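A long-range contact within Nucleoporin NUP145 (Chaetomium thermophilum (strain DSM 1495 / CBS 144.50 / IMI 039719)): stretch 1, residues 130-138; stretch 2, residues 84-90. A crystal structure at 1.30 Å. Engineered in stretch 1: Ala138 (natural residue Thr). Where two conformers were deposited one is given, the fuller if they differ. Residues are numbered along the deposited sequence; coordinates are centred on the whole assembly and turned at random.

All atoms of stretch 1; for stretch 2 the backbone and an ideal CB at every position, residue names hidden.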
ATOM      1  N   TRP A 130       4.740   9.854  -3.392  1.00 11.15           N
ATOM      2  CA  TRP A 130       3.318  10.175  -3.450  1.00 10.67           C
ATOM      3  C   TRP A 130       2.562   9.215  -2.553  1.00 10.63           C
ATOM      4  O   TRP A 130       2.694   8.000  -2.690  1.00 10.96           O
ATOM      5  CB  TRP A 130       2.874   9.969  -4.900  1.00 11.68           C
ATOM      6  CG  TRP A 130       1.383  10.005  -5.191  1.00 10.94           C
ATOM      7  CD1 TRP A 130       0.387  10.765  -4.598  1.00 11.49           C
ATOM      8  CD2 TRP A 130       0.735   9.222  -6.179  1.00 11.10           C
ATOM      9  NE1 TRP A 130      -0.806  10.510  -5.200  1.00 11.85           N
ATOM     10  CE2 TRP A 130      -0.629   9.561  -6.166  1.00 11.50           C
ATOM     11  CE3 TRP A 130       1.195   8.282  -7.104  1.00 12.66           C
ATOM     12  CZ2 TRP A 130      -1.554   8.969  -7.017  1.00 13.30           C
ATOM     13  CZ3 TRP A 130       0.290   7.691  -7.960  1.00 13.53           C
ATOM     14  CH2 TRP A 130      -1.078   8.023  -7.898  1.00 13.97           C
ATOM     15  N   ALA A 131       1.763   9.779  -1.658  1.00 11.04           N
ATOM     16  CA  ALA A 131       0.927   9.001  -0.763  1.00 11.37           C
ATOM     17  C   ALA A 131      -0.521   9.336  -1.038  1.00 11.29           C
ATOM     18  O   ALA A 131      -0.874  10.496  -1.273  1.00 12.63           O
ATOM     19  CB  ALA A 131       1.273   9.261   0.689  1.00 12.22           C
ATOM     20  N   PHE A 132      -1.353   8.307  -1.002  1.00 11.13           N
ATOM     21  CA  PHE A 132      -2.769   8.471  -1.276  1.00 11.54           C
ATOM     22  C   PHE A 132      -3.534   7.341  -0.605  1.00 11.37           C
ATOM     23  O   PHE A 132      -2.979   6.262  -0.352  1.00 11.50           O
ATOM     24  CB  PHE A 132      -3.039   8.475  -2.785  1.00 12.83           C
ATOM     25  CG  PHE A 132      -2.549   7.232  -3.496  1.00 12.91           C
ATOM     26  CD1 PHE A 132      -1.231   7.125  -3.925  1.00 14.36           C
ATOM     27  CD2 PHE A 132      -3.401   6.171  -3.723  1.00 13.50           C
ATOM     28  CE1 PHE A 132      -0.781   5.993  -4.570  1.00 16.18           C
ATOM     29  CE2 PHE A 132      -2.937   5.015  -4.381  1.00 14.30           C
ATOM     30  CZ  PHE A 132      -1.632   4.928  -4.775  1.00 15.59           C
ATOM     31  N   SER A 133      -4.813   7.577  -0.348  1.00 11.66           N
ATOM     32  CA  SER A 133      -5.672   6.547   0.204  1.00 12.69           C
ATOM     33  C   SER A 133      -6.555   5.957  -0.890  1.00 12.56           C
ATOM     34  O   SER A 133      -6.920   6.612  -1.868  1.00 13.84           O
ATOM     35  CB  SER A 133      -6.550   7.096   1.328  1.00 14.14           C
ATOM     36  OG  SER A 133      -5.817   7.309   2.521  1.00 16.07           O
ATOM     37  N   VAL A 134      -6.946   4.713  -0.665  1.00 13.39           N
ATOM     38  CA  VAL A 134      -7.972   4.055  -1.451  1.00 14.29           C
ATOM     39  C   VAL A 134      -8.996   3.514  -0.463  1.00 14.88           C
ATOM     40  O   VAL A 134      -8.697   3.256   0.707  1.00 14.64           O
ATOM     41  CB  VAL A 134      -7.394   2.938  -2.355  1.00 15.57           C
ATOM     42  CG1 VAL A 134      -6.379   3.525  -3.317  1.00 16.64           C
ATOM     43  CG2 VAL A 134      -6.789   1.801  -1.538  1.00 16.05           C
ATOM     44  N   GLU A 135     -10.215   3.340  -0.943  1.00 17.52           N
ATOM     45  CA  GLU A 135     -11.282   2.791  -0.114  1.00 20.24           C
ATOM     46  C   GLU A 135     -11.290   1.282  -0.090  1.00 20.74           C
ATOM     47  O   GLU A 135     -11.876   0.694   0.818  1.00 20.56           O
ATOM     48  CB  GLU A 135     -12.640   3.284  -0.616  1.00 25.04           C
ATOM     49  CG  GLU A 135     -12.802   4.774  -0.472  1.00 30.90           C
ATOM     50  CD  GLU A 135     -12.424   5.264   0.910  1.00 37.12           C
ATOM     51  OE1 GLU A 135     -12.981   4.746   1.901  1.00 38.60           O
ATOM     52  OE2 GLU A 135     -11.560   6.171   1.001  1.00 40.15           O
ATOM     53  N   HIS A 136     -10.662   0.652  -1.066  1.00 20.95           N
ATOM     54  CA  HIS A 136     -10.641  -0.798  -1.196  1.00 23.68           C
ATOM     55  C   HIS A 136      -9.814  -1.082  -2.434  1.00 22.64           C
ATOM     56  O   HIS A 136      -9.308  -0.145  -3.054  1.00 21.56           O
ATOM     57  CB  HIS A 136     -12.048  -1.364  -1.367  1.00 26.32           C
ATOM     58  CG  HIS A 136     -12.835  -0.668  -2.426  1.00 27.62           C
ATOM     59  ND1 HIS A 136     -12.508  -0.740  -3.761  1.00 30.30           N
ATOM     60  CD2 HIS A 136     -13.897   0.165  -2.339  1.00 29.50           C
ATOM     61  CE1 HIS A 136     -13.354   0.000  -4.458  1.00 31.16           C
ATOM     62  NE2 HIS A 136     -14.209   0.557  -3.617  1.00 31.15           N
ATOM     63  N   PHE A 137      -9.688  -2.348  -2.815  1.00 24.48           N
ATOM     64  CA  PHE A 137      -8.904  -2.736  -3.981  1.00 27.02           C
ATOM     65  C   PHE A 137      -9.764  -3.368  -5.062  1.00 33.11           C
ATOM     66  O   PHE A 137      -9.252  -4.084  -5.924  1.00 32.98           O
ATOM     67  CB  PHE A 137      -7.750  -3.639  -3.550  1.00 24.86           C
ATOM     68  CG  PHE A 137      -6.755  -2.925  -2.692  1.00 21.39           C
ATOM     69  CD1 PHE A 137      -5.684  -2.262  -3.262  1.00 20.21           C
ATOM     70  CD2 PHE A 137      -6.911  -2.864  -1.322  1.00 20.31           C
ATOM     71  CE1 PHE A 137      -4.790  -1.583  -2.477  1.00 18.79           C
ATOM     72  CE2 PHE A 137      -6.007  -2.176  -0.528  1.00 19.50           C
ATOM     73  CZ  PHE A 137      -4.948  -1.544  -1.103  1.00 18.34           C
ATOM     74  N   ALA A 138     -11.059  -3.085  -5.044  1.00 39.85           N
ATOM     75  CA  ALA A 138     -11.976  -3.597  -6.050  1.00 47.64           C
ATOM     76  C   ALA A 138     -11.828  -2.819  -7.352  1.00 53.13           C
ATOM     77  O   ALA A 138     -11.597  -1.610  -7.336  1.00 56.34           O
ATOM     78  CB  ALA A 138     -13.411  -3.514  -5.540  1.00 48.76           C
ATOM     79  N   UNK A  84      -9.941  -0.205   3.321  1.00 15.10           N
ATOM     80  CA  UNK A  84      -9.253   1.079   3.144  1.00 14.17           C
ATOM     81  C   UNK A  84      -7.761   1.002   3.494  1.00 12.64           C
ATOM     82  O   UNK A  84      -7.355   0.349   4.464  1.00 13.32           O
ATOM     83  CB  UNK A  84      -9.926   2.149   4.006  1.00 14.17           C
ATOM     84  N   UNK A  85      -6.945   1.698   2.700  1.00 12.10           N
ATOM     85  CA  UNK A  85      -5.496   1.633   2.872  1.00 12.00           C
ATOM     86  C   UNK A  85      -4.868   2.943   2.440  1.00 10.74           C
ATOM     87  O   UNK A  85      -5.389   3.643   1.567  1.00 12.10           O
ATOM     88  CB  UNK A  85      -4.901   0.468   2.079  1.00 12.00           C
ATOM     89  N   UNK A  86      -3.701   3.218   3.025  0.84 11.05           N
ATOM     90  CA  UNK A  86      -2.858   4.344   2.674  0.84  9.80           C
ATOM     91  C   UNK A  86      -1.640   3.793   1.962  0.84  9.69           C
ATOM     92  O   UNK A  86      -0.847   3.045   2.558  0.84 10.55           O
ATOM     93  CB  UNK A  86      -2.466   5.164   3.905  0.84  9.80           C
ATOM     94  N   UNK A  87      -1.446   4.213   0.715  1.00 11.00           N
ATOM     95  CA  UNK A  87      -0.387   3.681  -0.142  1.00 11.03           C
ATOM     96  C   UNK A  87       0.629   4.787  -0.337  1.00 10.59           C
ATOM     97  O   UNK A  87       0.258   5.922  -0.643  1.00 11.76           O
ATOM     98  CB  UNK A  87      -0.932   3.182  -1.482  1.00 11.03           C
ATOM     99  N   UNK A  88       1.904   4.462  -0.180  1.00 10.26           N
ATOM    100  CA  UNK A  88       2.966   5.448  -0.344  1.00 11.39           C
ATOM    101  C   UNK A  88       3.962   4.870  -1.326  1.00 11.56           C
ATOM    102  O   UNK A  88       4.512   3.799  -1.068  1.00 14.32           O
ATOM    103  CB  UNK A  88       3.632   5.799   0.988  1.00 11.39           C
ATOM    104  N   UNK A  89       4.192   5.577  -2.419  1.00 10.24           N
ATOM    105  CA  UNK A  89       5.019   5.074  -3.515  1.00 10.87           C
ATOM    106  C   UNK A  89       6.170   6.010  -3.829  1.00 10.71           C
ATOM    107  O   UNK A  89       5.972   7.175  -4.202  1.00 11.02           O
ATOM    108  CB  UNK A  89       4.168   4.864  -4.769  1.00 10.87           C
ATOM    109  N   UNK A  90       7.385   5.477  -3.715  1.00 10.89           N
ATOM    110  CA  UNK A  90       8.584   6.142  -4.199  1.00 11.34           C
ATOM    111  C   UNK A  90       8.549   6.301  -5.723  1.00 11.01           C
ATOM    112  O   UNK A  90       7.729   5.702  -6.429  1.00 10.93           O
ATOM    113  CB  UNK A  90       9.829   5.360  -3.775  1.00 11.34           C
TER

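The two stretches pair as antiparallel strands, so side chains of stretch 2 alternate between two faces. One face carries Trp130, Phe132 and Val134 of stretch 1, the other Ala131 and Ser133.

Position 84 lies beside Glu135, at the end of the ladder. Phi is -58° and psi 141°, and CA-to-CB points sideways. The backbone N is 3.3 Å from Glu135 O, but the pair alone does not settle whether a hydrogen is shared. Many residues would suit, proline included. The residue is Pro84. Its N has no hydrogen, so the approach to Glu135 O is not a hydrogen bond. Its CA makes a CA-H...O contact with Val134 O at 3.3 Å.

Position 85 pairs with Val134, and its CB is on the Phe132 face. N donates to Val134 O at 3.1 Å, and O accepts from Val134 N at 2.9 Å. The ideal CB is already 3.8 Å from Phe137 CZ and 4.3 Å from Val134 CG2. A small apolar side chain fits well. It is Ala85, whose CB meets the edge of the Phe137 ring, 3.8 Å from CZ.

Position 86 faces the Ala131 side, opposite Ser133. The ideal CB is 4.2 Å from Ser133 OG, so a polar group or an aliphatic chain could fit. Leu86 is deposited, in one of two conformers. Chi1 is t, and CD1 comes within 4.0 Å of Ser133 OG and 4.3 Å of Ala131 CB.

Position 87 returns to the Phe132 face. N donates to Phe132 O at 2.8 Å, and O accepts from Phe132 N at 2.9 Å. The ideal CB is 3.8 Å from Phe132 CZ, with Val134 and Phe137 also near. This apolar setting suits valine, isoleucine or leucine. The residue is Ile87. CB sits over the face of the Phe132 ring, 4.1 Å from its centroid, a CH-pi contact. CD1 reaches Phe137 CE1 at 3.9 Å and Val134 CG1 at 4.2 Å.

Position 88 is opposite Ala131. The ideal CB is 4.2 Å from Ala131 CB, a small neighbour that makes few demands. Small or medium side chains, polar or apolar, could fit; stretch 1 offers no side-chain partner for a polar group here. Ser88 places OG 3.6 Å from Ala131 CB.

Position 89 pairs with Trp130. N donates to Trp130 O at 2.9 Å, and O accepts from Trp130 N at 3.1 Å. The ideal CB is 5.1 Å from Phe132 CE1, which leaves space for a longer apolar chain. Leu89 uses it: CD1 lies at the ring edge, 4.0 Å from Phe132 CE1.

Position 90 points away and is unconstrained by stretch 1. It is Glu90, which makes no contact there.

Stretch 2 (84-90) PALISLE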
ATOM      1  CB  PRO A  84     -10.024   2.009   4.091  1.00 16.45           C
ATOM      2  CG  PRO A  84     -11.396   1.439   4.115  1.00 17.41           C
ATOM      3  CD  PRO A  84     -11.183  -0.045   4.098  1.00 15.75           C
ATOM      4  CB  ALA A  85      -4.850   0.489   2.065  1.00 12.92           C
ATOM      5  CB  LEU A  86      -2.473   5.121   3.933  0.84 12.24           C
ATOM      6  CG  LEU A  86      -1.390   6.204   3.764  0.84 15.95           C
ATOM      7  CD1 LEU A  86      -1.892   7.353   2.973  0.84 18.02           C
ATOM      8  CD2 LEU A  86      -0.934   6.732   5.135  0.84 17.37           C
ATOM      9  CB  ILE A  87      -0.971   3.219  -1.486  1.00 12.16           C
ATOM     10  CG1 ILE A  87      -1.977   2.096  -1.234  1.00 14.70           C
ATOM     11  CG2 ILE A  87       0.120   2.792  -2.431  1.00 12.55           C
ATOM     12  CD1 ILE A  87      -2.735   1.715  -2.459  1.00 17.54           C
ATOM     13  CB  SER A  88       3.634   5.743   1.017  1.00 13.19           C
ATOM     14  OG  SER A  88       2.674   6.199   1.953  1.00 14.88           O
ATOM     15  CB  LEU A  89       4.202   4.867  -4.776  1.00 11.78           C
ATOM     16  CG  LEU A  89       3.159   3.765  -4.694  1.00 13.24           C
ATOM     17  CD1 LEU A  89       2.246   3.763  -5.893  1.00 14.68           C
ATOM     18  CD2 LEU A  89       3.790   2.401  -4.524  1.00 15.90           C
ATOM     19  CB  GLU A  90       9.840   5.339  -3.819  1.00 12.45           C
ATOM     20  CG  GLU A  90      10.032   5.237  -2.309  1.00 15.49           C
ATOM     21  CD  GLU A  90      11.278   4.481  -1.899  1.00 19.99           C
ATOM     22  OE1 GLU A  90      12.199   4.363  -2.721  1.00 20.68           O
ATOM     23  OE2 GLU A  90      11.317   4.010  -0.756  1.00 23.84           O
TER
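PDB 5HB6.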